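PDB 3W8S: glutathione S-transferase-3 from Necator americanus, which probably catalyses the transfer of glutathione to electrophilic compounds such as organic halides, as expected of a sigma-class detoxification enzyme that binds glutathione. Local coordinates for residues Y4-F9 with Q27-I32; A78-F83 with G150-F155; F135-L140 with D176-I181. All coordinates share one frame; numbering follows the deposited sequence.

Interaction 1 of 3, residues Y4-F9 with Q27-I32. With GSH (glutathione), chain B.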
loop_
_atom_site.group_PDB
_atom_site.type_symbol
_atom_site.label_atom_id
_atom_site.label_comp_id
_atom_site.label_asym_id
_atom_site.label_seq_id
_atom_site.Cartn_x
_atom_site.Cartn_y
_atom_site.Cartn_z
ATOM N N TYR A 4 19.665 6.713 11.614
ATOM C CA TYR A 4 18.805 5.781 10.860
ATOM C C TYR A 4 19.373 4.388 10.914
ATOM O O TYR A 4 20.578 4.146 10.600
ATOM C CB TYR A 4 18.728 6.207 9.388
ATOM C CG TYR A 4 18.037 7.539 9.174
ATOM C CD1 TYR A 4 16.662 7.641 9.280
ATOM C CD2 TYR A 4 18.783 8.734 8.922
ATOM C CE1 TYR A 4 16.010 8.866 9.105
ATOM C CE2 TYR A 4 18.130 9.950 8.723
ATOM C CZ TYR A 4 16.760 10.019 8.830
ATOM O OH TYR A 4 16.085 11.237 8.682
ATOM N N LYS A 5 18.513 3.435 11.221
ATOM C CA LYS A 5 18.923 2.019 11.122
ATOM C C LYS A 5 17.894 1.347 10.253
ATOM O O LYS A 5 16.730 1.520 10.495
ATOM C CB LYS A 5 18.826 1.324 12.485
ATOM C CG LYS A 5 19.840 1.841 13.529
ATOM C CD LYS A 5 19.657 1.004 14.808
ATOM C CE LYS A 5 20.166 1.768 16.030
ATOM N NZ LYS A 5 19.763 1.083 17.306
ATOM N N LEU A 6 18.304 0.578 9.270
ATOM C CA LEU A 6 17.327 -0.137 8.466
ATOM C C LEU A 6 17.621 -1.637 8.657
ATOM O O LEU A 6 18.741 -2.065 8.413
ATOM C CB LEU A 6 17.447 0.218 6.978
ATOM C CG LEU A 6 16.579 -0.597 5.966
ATOM C CD1 LEU A 6 15.125 -0.137 6.189
ATOM C CD2 LEU A 6 17.043 -0.351 4.506
ATOM N N THR A 7 16.629 -2.421 9.075
ATOM C CA THR A 7 16.800 -3.879 9.255
ATOM C C THR A 7 15.988 -4.680 8.210
ATOM O O THR A 7 14.772 -4.416 7.982
ATOM C CB THR A 7 16.369 -4.298 10.647
ATOM O OG1 THR A 7 17.109 -3.515 11.610
ATOM C CG2 THR A 7 16.600 -5.783 10.865
ATOM N N TYR A 8 16.692 -5.583 7.549
ATOM C CA TYR A 8 16.092 -6.436 6.613
ATOM C C TYR A 8 16.849 -7.767 6.700
ATOM O O TYR A 8 17.702 -7.950 7.577
ATOM C CB TYR A 8 16.165 -5.807 5.175
ATOM C CG TYR A 8 15.272 -6.562 4.173
ATOM C CD1 TYR A 8 13.872 -6.692 4.415
ATOM C CD2 TYR A 8 15.808 -7.147 3.001
ATOM C CE1 TYR A 8 13.040 -7.388 3.539
ATOM C CE2 TYR A 8 14.989 -7.830 2.115
ATOM C CZ TYR A 8 13.607 -7.940 2.406
ATOM O OH TYR A 8 12.753 -8.553 1.539
ATOM N N PHE A 9 16.509 -8.703 5.822
ATOM C CA PHE A 9 17.334 -9.906 5.636
ATOM C C PHE A 9 18.457 -9.591 4.688
ATOM O O PHE A 9 18.577 -8.429 4.193
ATOM C CB PHE A 9 16.480 -11.053 5.035
ATOM C CG PHE A 9 15.377 -11.475 5.982
ATOM C CD1 PHE A 9 15.707 -12.143 7.176
ATOM C CD2 PHE A 9 14.050 -11.093 5.755
ATOM C CE1 PHE A 9 14.723 -12.532 8.082
ATOM C CE2 PHE A 9 13.040 -11.459 6.698
ATOM C CZ PHE A 9 13.383 -12.167 7.859
ATOM N N GLN A 27 22.838 10.052 2.607
ATOM C CA GLN A 27 22.589 10.030 4.049
ATOM C C GLN A 27 23.120 8.710 4.569
ATOM O O GLN A 27 22.779 7.646 4.012
ATOM C CB GLN A 27 21.096 10.141 4.334
ATOM C CG GLN A 27 20.722 9.706 5.736
ATOM C CD GLN A 27 21.218 10.744 6.758
ATOM O OE1 GLN A 27 20.997 11.921 6.554
ATOM N NE2 GLN A 27 21.906 10.308 7.816
ATOM N N GLU A 28 23.907 8.756 5.655
ATOM C CA GLU A 28 24.425 7.511 6.170
ATOM C C GLU A 28 23.363 6.815 7.057
ATOM O O GLU A 28 22.555 7.465 7.741
ATOM C CB GLU A 28 25.731 7.762 6.974
ATOM C CG GLU A 28 25.458 8.595 8.180
ATOM C CD GLU A 28 26.685 8.766 9.091
ATOM O OE1 GLU A 28 27.820 8.930 8.587
ATOM O OE2 GLU A 28 26.492 8.758 10.322
ATOM N N TYR A 29 23.379 5.485 7.036
ATOM C CA TYR A 29 22.424 4.714 7.858
ATOM C C TYR A 29 23.072 3.382 8.131
ATOM O O TYR A 29 23.951 2.975 7.358
ATOM C CB TYR A 29 21.062 4.531 7.094
ATOM C CG TYR A 29 21.165 3.604 5.927
ATOM C CD1 TYR A 29 21.790 4.049 4.745
ATOM C CD2 TYR A 29 20.691 2.258 5.997
ATOM C CE1 TYR A 29 21.958 3.204 3.630
ATOM C CE2 TYR A 29 20.837 1.422 4.913
ATOM C CZ TYR A 29 21.478 1.876 3.751
ATOM O OH TYR A 29 21.620 1.054 2.648
ATOM N N GLU A 30 22.665 2.682 9.198
ATOM C CA GLU A 30 23.132 1.317 9.418
ATOM C C GLU A 30 22.281 0.343 8.589
ATOM O O GLU A 30 21.041 0.255 8.818
ATOM C CB GLU A 30 23.024 0.884 10.902
ATOM C CG GLU A 30 24.012 1.583 11.857
ATOM C CD GLU A 30 23.723 1.263 13.358
ATOM O OE1 GLU A 30 22.811 0.479 13.749
ATOM O OE2 GLU A 30 24.463 1.748 14.201
ATOM N N ASP A 31 22.917 -0.360 7.664
ATOM C CA ASP A 31 22.223 -1.301 6.806
ATOM C C ASP A 31 22.320 -2.685 7.466
ATOM O O ASP A 31 23.268 -3.400 7.193
ATOM C CB ASP A 31 22.931 -1.384 5.462
ATOM C CG ASP A 31 22.073 -2.026 4.373
ATOM O OD1 ASP A 31 20.803 -2.170 4.517
ATOM O OD2 ASP A 31 22.684 -2.448 3.351
ATOM N N ILE A 32 21.343 -3.046 8.304
ATOM C CA ILE A 32 21.420 -4.244 9.159
ATOM C C ILE A 32 20.774 -5.402 8.408
ATOM O O ILE A 32 19.645 -5.234 7.863
ATOM C CB ILE A 32 20.696 -3.986 10.468
ATOM C CG1 ILE A 32 21.416 -2.848 11.241
ATOM C CG2 ILE A 32 20.579 -5.281 11.279
ATOM C CD1 ILE A 32 20.582 -2.280 12.347
HETATM N N1 GSH B . 3.817 -5.387 3.397
HETATM C CA1 GSH B . 5.088 -5.674 4.062
HETATM C C1 GSH B . 6.118 -4.655 3.598
HETATM O O11 GSH B . 7.062 -4.309 4.340
HETATM O O12 GSH B . 5.974 -4.163 2.457
HETATM C CB1 GSH B . 5.573 -7.099 3.751
HETATM C CG1 GSH B . 6.773 -7.426 4.675
HETATM C CD1 GSH B . 7.285 -8.850 4.422
HETATM O OE1 GSH B . 6.756 -9.596 3.595
HETATM N N2 GSH B . 8.305 -9.280 5.169
HETATM C CA2 GSH B . 8.917 -10.578 5.004
HETATM C C2 GSH B . 9.234 -11.130 6.363
HETATM O O2 GSH B . 9.681 -10.379 7.226
HETATM C CB2 GSH B . 10.230 -10.386 4.214
HETATM S SG2 GSH B . 10.915 -11.958 3.676
HETATM N N3 GSH B . 9.051 -12.446 6.579
HETATM C CA3 GSH B . 9.521 -13.067 7.801
HETATM C C3 GSH B . 8.357 -13.394 8.722
HETATM O O31 GSH B . 8.599 -13.884 9.838
HETATM O O32 GSH B . 7.185 -13.155 8.363
HETATM O O HOH W 1 22.239 7.487 10.323
#
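Tyr4 turns the edge of its ring to Gln27: CD2 lies 3.7 Å from Gln27 NE2, with the ring and amide planes 65° apart. NE2 also donates to Glu28 O, on a lone pair, which holds the amide in place. A water that accepts from Tyr4 N donates to the same Glu28 O at 2.6 Å, spanning the two segments. Pairing starts at Tyr4 O, which accepts from Glu30 N at 2.9 Å. Lys5 and Glu30 run side by side, Lys5 CG touching Glu30 OE1 at 3.3 Å; the Lys5 ammonium reaches across to a salt bridge with Glu55 on strand 53-56, the other neighbour of strand 4-9. Long chains with charged ends suit this partly exposed face. Leu6 binds through both backbone groups: its N donates to Glu30 O and its O accepts from Ile32 N, each bond 2.8 Å long. This is the parallel ladder of a beta-alpha-beta unit, in which helix 16-25 is the crossover between strands 4-9 and 30-34, in the thioredoxin-like domain. Leu6 turns its apolar side chain to that helix and sets CB 4.0 Å from Tyr29 CD2. Tyr29 CG is tucked between its own N and carbonyl carbon (chi1 70°), and its ring stacks on Phe22 of the helix. Asp31, on the same face as Leu6, forms a salt bridge with Arg19. Thr7 returns to the Lys5 face, where OG1 and CG2 pack on the branches of Ile32, two beta-branched residues well suited to strands. Tyr8 N donates to Ile32 O, and a further backbone bond ties Tyr8 to Leu34; the Tyr8 hydroxyl bonds Ala14 N. Phe9 turns away from strand 30-34 and brings its ring edge to glutathione, CE2 lying 3.6 Å from O2 of GSH.

Interaction 2 of 3, residues A78-F83 with G150-F155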
loop_
_atom_site.group_PDB
_atom_site.type_symbol
_atom_site.label_atom_id
_atom_site.label_comp_id
_atom_site.label_asym_id
_atom_site.label_seq_id
_atom_site.Cartn_x
_atom_site.Cartn_y
_atom_site.Cartn_z
ATOM N N ALA A 78 9.719 12.391 -2.939
ATOM C CA ALA A 78 8.340 11.865 -2.776
ATOM C C ALA A 78 7.375 12.548 -3.723
ATOM O O ALA A 78 6.198 12.228 -3.713
ATOM C CB ALA A 78 7.884 12.108 -1.345
ATOM N N GLY A 79 7.859 13.531 -4.479
ATOM C CA GLY A 79 7.027 14.374 -5.359
ATOM C C GLY A 79 7.060 15.842 -4.906
ATOM O O GLY A 79 7.254 16.144 -3.707
ATOM N N LYS A 80 6.873 16.770 -5.835
ATOM C CA LYS A 80 7.202 18.179 -5.537
ATOM C C LYS A 80 6.002 19.058 -5.078
ATOM O O LYS A 80 6.176 20.242 -4.836
ATOM C CB LYS A 80 7.830 18.832 -6.798
ATOM C CG LYS A 80 9.147 18.219 -7.297
ATOM C CD LYS A 80 10.255 18.561 -6.306
ATOM C CE LYS A 80 11.635 17.965 -6.635
ATOM N NZ LYS A 80 12.470 18.094 -5.388
ATOM N N CYS A 81 4.781 18.534 -5.038
ATOM C CA CYS A 81 3.595 19.286 -4.554
ATOM C C CYS A 81 2.607 18.172 -4.118
ATOM O O CYS A 81 2.845 16.982 -4.402
ATOM C CB CYS A 81 2.991 20.238 -5.643
ATOM S SG CYS A 81 2.450 19.412 -7.137
ATOM N N PRO A 82 1.563 18.535 -3.372
ATOM C CA PRO A 82 0.659 17.529 -2.746
ATOM C C PRO A 82 -0.008 16.564 -3.769
ATOM O O PRO A 82 -0.219 15.328 -3.489
ATOM C CB PRO A 82 -0.402 18.404 -2.081
ATOM C CG PRO A 82 0.350 19.701 -1.736
ATOM C CD PRO A 82 1.303 19.922 -2.892
ATOM N N PHE A 83 -0.362 17.090 -4.928
ATOM C CA PHE A 83 -1.003 16.207 -5.921
ATOM C C PHE A 83 -0.006 15.189 -6.561
ATOM O O PHE A 83 -0.306 13.991 -6.715
ATOM C CB PHE A 83 -1.770 16.997 -6.979
ATOM C CG PHE A 83 -2.633 16.089 -7.873
ATOM C CD1 PHE A 83 -3.828 15.579 -7.398
ATOM C CD2 PHE A 83 -2.223 15.753 -9.148
ATOM C CE1 PHE A 83 -4.610 14.730 -8.185
ATOM C CE2 PHE A 83 -3.016 14.949 -9.964
ATOM C CZ PHE A 83 -4.200 14.432 -9.476
ATOM N N GLY A 150 6.043 14.443 -12.841
ATOM C CA GLY A 150 6.753 15.735 -12.711
ATOM C C GLY A 150 8.087 15.701 -13.472
ATOM O O GLY A 150 8.318 14.870 -14.381
ATOM N N ASP A 151 8.990 16.558 -13.064
ATOM C CA ASP A 151 10.207 16.795 -13.857
ATOM C C ASP A 151 11.433 16.183 -13.250
ATOM O O ASP A 151 12.513 16.262 -13.819
ATOM C CB ASP A 151 10.426 18.310 -14.052
ATOM C CG ASP A 151 9.363 18.915 -14.942
ATOM O OD1 ASP A 151 8.928 18.265 -15.950
ATOM O OD2 ASP A 151 8.932 20.031 -14.623
ATOM N N SER A 152 11.293 15.544 -12.100
ATOM C CA SER A 152 12.455 14.900 -11.572
ATOM C C SER A 152 12.151 13.571 -10.915
ATOM O O SER A 152 11.016 13.131 -10.872
ATOM C CB SER A 152 13.165 15.860 -10.620
ATOM O OG SER A 152 12.255 16.269 -9.650
ATOM N N LEU A 153 13.218 12.898 -10.514
ATOM C CA LEU A 153 13.196 11.567 -9.976
ATOM C C LEU A 153 12.360 11.490 -8.702
ATOM O O LEU A 153 12.502 12.326 -7.820
ATOM C CB LEU A 153 14.652 11.240 -9.631
ATOM C CG LEU A 153 14.907 9.766 -9.260
ATOM C CD1 LEU A 153 14.845 8.928 -10.520
ATOM C CD2 LEU A 153 16.308 9.674 -8.656
ATOM N N THR A 154 11.501 10.480 -8.590
ATOM C CA THR A 154 10.832 10.192 -7.330
ATOM C C THR A 154 11.005 8.698 -7.022
ATOM O O THR A 154 11.489 7.953 -7.854
ATOM C CB THR A 154 9.325 10.507 -7.405
ATOM O OG1 THR A 154 8.669 9.596 -8.347
ATOM C CG2 THR A 154 9.123 12.022 -7.792
ATOM N N PHE A 155 10.620 8.265 -5.824
ATOM C CA PHE A 155 10.785 6.861 -5.523
ATOM C C PHE A 155 9.858 5.961 -6.379
ATOM O O PHE A 155 10.116 4.774 -6.495
ATOM C CB PHE A 155 10.734 6.549 -4.005
ATOM C CG PHE A 155 9.380 6.692 -3.367
ATOM C CD1 PHE A 155 8.822 7.942 -3.063
ATOM C CD2 PHE A 155 8.657 5.558 -3.021
ATOM C CE1 PHE A 155 7.592 8.076 -2.423
ATOM C CE2 PHE A 155 7.380 5.704 -2.420
ATOM C CZ PHE A 155 6.837 6.960 -2.135
#
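Thr154, which packs against Gly79, has its backbone N bonded to Asp157 OD2, while its OG1 makes only a weak bond to Ala156 N. The threonine is the N-cap of helix 155-170, and the aspartate three residues on binds back to it as in one half of a capping box; a Ser/Thr-X-X-Asp sequence is a familiar element of the glutathione transferase fold. OG1 stands between the backbone N and the carbonyl carbon (chi1 66°), which turns CG2 to the loop, 3.9 Å from Gly79 N. Threonine thus suits the site twice, its hydroxyl for the helix and its methyl for the neighbouring loop. Gly79 has a phi of 117°, where a side chain would press on the carbonyl O of Ala78. Phe155 meets Ala78 with its ring edge: CE1 is 3.9 Å from Ala78 CA, which lies in the ring plane, and 4.2 Å from Ala78 CB. The small alanine lets the backbone come this close to the ring. At the outer end Lys80 bends at chi2 (-71°) and lays CE 3.5 Å from Ser152 OG, a touch of carbon on oxygen near the surface. Lys80 N bonds Glu84, close to the start of helix 82-101. Residues 78-81 are the later part of the link between helix 64-75 of the thioredoxin-like domain and helix 82-101. Ala78 rests on Ala72, and Phe155 wedges among Ile21 of helix 16-25, Ala68 and Ala72 of helix 64-75, and Val88 and Thr92 of helix 82-101.

Interaction 3 of 3, residues F135-L140 with D176-I181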
loop_
_atom_site.group_PDB
_atom_site.type_symbol
_atom_site.label_atom_id
_atom_site.label_comp_id
_atom_site.label_asym_id
_atom_site.label_seq_id
_atom_site.Cartn_x
_atom_site.Cartn_y
_atom_site.Cartn_z
ATOM N N PHE A 135 0.366 0.630 -18.212
ATOM C CA PHE A 135 -0.032 1.829 -17.405
ATOM C C PHE A 135 1.153 2.753 -17.152
ATOM O O PHE A 135 0.967 3.962 -17.146
ATOM C CB PHE A 135 -0.646 1.413 -16.050
ATOM C CG PHE A 135 -1.932 0.612 -16.214
ATOM C CD1 PHE A 135 -2.911 1.041 -17.111
ATOM C CD2 PHE A 135 -2.166 -0.540 -15.449
ATOM C CE1 PHE A 135 -4.100 0.320 -17.284
ATOM C CE2 PHE A 135 -3.386 -1.258 -15.571
ATOM C CZ PHE A 135 -4.320 -0.832 -16.497
ATOM N N MET A 136 2.326 2.201 -16.834
ATOM C CA MET A 136 3.500 3.061 -16.556
ATOM C C MET A 136 3.879 3.848 -17.806
ATOM O O MET A 136 4.269 5.038 -17.722
ATOM C CB MET A 136 4.712 2.238 -16.123
ATOM C CG MET A 136 4.520 1.515 -14.762
ATOM S SD MET A 136 4.084 2.668 -13.412
ATOM C CE MET A 136 2.247 2.627 -13.440
ATOM N N THR A 137 3.832 3.176 -18.964
ATOM C CA THR A 137 4.084 3.905 -20.229
ATOM C C THR A 137 3.119 5.064 -20.496
ATOM O O THR A 137 3.535 6.110 -21.022
ATOM C CB THR A 137 4.062 2.937 -21.455
ATOM O OG1 THR A 137 5.001 1.864 -21.233
ATOM C CG2 THR A 137 4.446 3.722 -22.782
ATOM N N ASN A 138 1.836 4.937 -20.135
ATOM C CA ASN A 138 0.918 6.123 -20.293
ATOM C C ASN A 138 1.431 7.283 -19.430
ATOM O O ASN A 138 1.344 8.440 -19.810
ATOM C CB ASN A 138 -0.476 5.795 -19.794
ATOM C CG ASN A 138 -1.138 4.723 -20.587
ATOM O OD1 ASN A 138 -0.718 4.405 -21.724
ATOM N ND2 ASN A 138 -2.193 4.106 -19.985
ATOM N N PHE A 139 1.909 6.983 -18.208
ATOM C CA PHE A 139 2.500 8.096 -17.398
ATOM C C PHE A 139 3.719 8.721 -18.111
ATOM O O PHE A 139 3.843 9.917 -18.162
ATOM C CB PHE A 139 2.911 7.673 -15.992
ATOM C CG PHE A 139 1.797 7.668 -15.018
ATOM C CD1 PHE A 139 1.515 8.814 -14.298
ATOM C CD2 PHE A 139 1.047 6.509 -14.778
ATOM C CE1 PHE A 139 0.512 8.812 -13.346
ATOM C CE2 PHE A 139 0.034 6.478 -13.829
ATOM C CZ PHE A 139 -0.237 7.637 -13.086
ATOM N N LEU A 140 4.596 7.913 -18.677
ATOM C CA LEU A 140 5.820 8.433 -19.312
ATOM C C LEU A 140 5.484 9.225 -20.582
ATOM O O LEU A 140 6.144 10.247 -20.854
ATOM C CB LEU A 140 6.757 7.268 -19.680
ATOM C CG LEU A 140 7.363 6.493 -18.483
ATOM C CD1 LEU A 140 8.158 5.317 -19.007
ATOM C CD2 LEU A 140 8.268 7.469 -17.671
ATOM N N ASP A 176 10.454 -6.136 -24.526
ATOM C CA ASP A 176 9.918 -6.233 -25.878
ATOM C C ASP A 176 8.541 -5.550 -25.948
ATOM O O ASP A 176 7.632 -5.941 -25.206
ATOM C CB ASP A 176 9.820 -7.675 -26.389
ATOM C CG ASP A 176 11.216 -8.353 -26.581
ATOM O OD1 ASP A 176 12.238 -7.702 -26.358
ATOM O OD2 ASP A 176 11.265 -9.552 -26.929
ATOM N N GLY A 177 8.404 -4.543 -26.830
ATOM C CA GLY A 177 7.154 -3.767 -26.974
ATOM C C GLY A 177 6.974 -2.610 -26.002
ATOM O O GLY A 177 5.971 -1.880 -26.089
ATOM N N PHE A 178 7.969 -2.403 -25.128
ATOM C CA PHE A 178 7.963 -1.317 -24.190
ATOM C C PHE A 178 9.305 -0.525 -24.214
ATOM O O PHE A 178 10.065 -0.510 -23.212
ATOM C CB PHE A 178 7.650 -1.867 -22.774
ATOM C CG PHE A 178 6.311 -2.539 -22.698
ATOM C CD1 PHE A 178 5.151 -1.785 -22.680
ATOM C CD2 PHE A 178 6.234 -3.930 -22.723
ATOM C CE1 PHE A 178 3.899 -2.419 -22.663
ATOM C CE2 PHE A 178 5.000 -4.582 -22.678
ATOM C CZ PHE A 178 3.831 -3.804 -22.627
ATOM N N PRO A 179 9.514 0.218 -25.310
ATOM C CA PRO A 179 10.761 0.915 -25.441
ATOM C C PRO A 179 10.839 2.090 -24.463
ATOM O O PRO A 179 11.952 2.379 -24.040
ATOM C CB PRO A 179 10.778 1.359 -26.914
ATOM C CG PRO A 179 9.297 1.361 -27.346
ATOM C CD PRO A 179 8.690 0.254 -26.536
ATOM N N GLU A 180 9.713 2.752 -24.096
ATOM C CA GLU A 180 9.737 3.795 -23.042
ATOM C C GLU A 180 10.177 3.241 -21.690
ATOM O O GLU A 180 10.921 3.885 -20.970
ATOM C CB GLU A 180 8.380 4.560 -22.896
ATOM C CG GLU A 180 7.965 5.349 -24.158
ATOM C CD GLU A 180 7.247 4.476 -25.208
ATOM O OE1 GLU A 180 7.210 3.200 -25.121
ATOM O OE2 GLU A 180 6.740 5.082 -26.160
ATOM N N ILE A 181 9.684 2.060 -21.328
ATOM C CA ILE A 181 10.094 1.434 -20.065
ATOM C C ILE A 181 11.609 1.168 -20.070
ATOM O O ILE A 181 12.306 1.431 -19.052
ATOM C CB ILE A 181 9.319 0.119 -19.733
ATOM C CG1 ILE A 181 7.794 0.375 -19.667
ATOM C CG2 ILE A 181 9.846 -0.496 -18.414
ATOM C CD1 ILE A 181 7.356 1.389 -18.574
HETATM O O HOH W 2 7.045 1.509 -23.046
#
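Ile181 carries the apolar part of the contact, its CD1 lying 3.7 Å from Met136 CB and 4.0 Å from Leu140 CD1. Met136 and Leu140 stand one helical turn apart, and Thr137 beside them completes the same side of helix 117-143. The CD1 methyl at the end of the isoleucine's longer branch reaches Met136 and Leu140 alike, and Met136 and Ile181 both also reach Leu160 of helix 155-170. Leu140 CD1 further rests 3.7 Å from Glu180 O, a methyl against the backbone of the opposing helix turn. Here the first turn of helix 179-189 meets the flank of the long helix 117-143 within the all-helical C-terminal domain of the glutathione transferase fold. The end of Met136 leads away from Ile181 and, with Phe139, packs on Phe48 of the second subunit, which recalls the lock-and-key contact of some dimeric relatives. The polar part centres on a water. It donates to Thr137 OG1 at 2.8 Å and to Glu180 OE1 at 2.7 Å, and accepts from Ile181 N at 3.2 Å, so that it joins the two helices where their side chains do not bond directly. Glu180 bends at chi2 (83°), bringing its carboxylate back to this water; an acid in the first turn is probably also favoured by the positive end of the helix dipole. Thr137 OG1 binds Phe133 O on its own helix too, a habit of threonine in helices that fixes the hydroxyl. Mixed contacts surround the water. Thr137 CG2 lies 3.7 Å from Glu180 OE1, the two side chains crossing at about a right angle, and Thr137 OG1 touches Ile181 CG1 at 3.5 Å. The N-cap residue Phe178 turns a ring edge to the water, which lies in the ring plane.

Interaction 1 belongs to the thioredoxin-like domain and interaction 3 to the helical domain, on opposite sides of the chain's centre with centres about 33 Å apart. Interaction 2 lies at the join, about 24 Å from interaction 1 and about 19 Å from interaction 3 between centres; its nearest atoms come within about 7 Å of interaction 3. Interaction 1 reaches glutathione through Phe9, whereas the Phe155 side chain of interaction 2 lies about 11 Å from a bound glutathione and the Met136 side chain of interaction 3 about 12 Å from one. Segments of interactions 2 and 3 alternate along the chain and touch the second subunit, whose Asp97 helps bind the ligand.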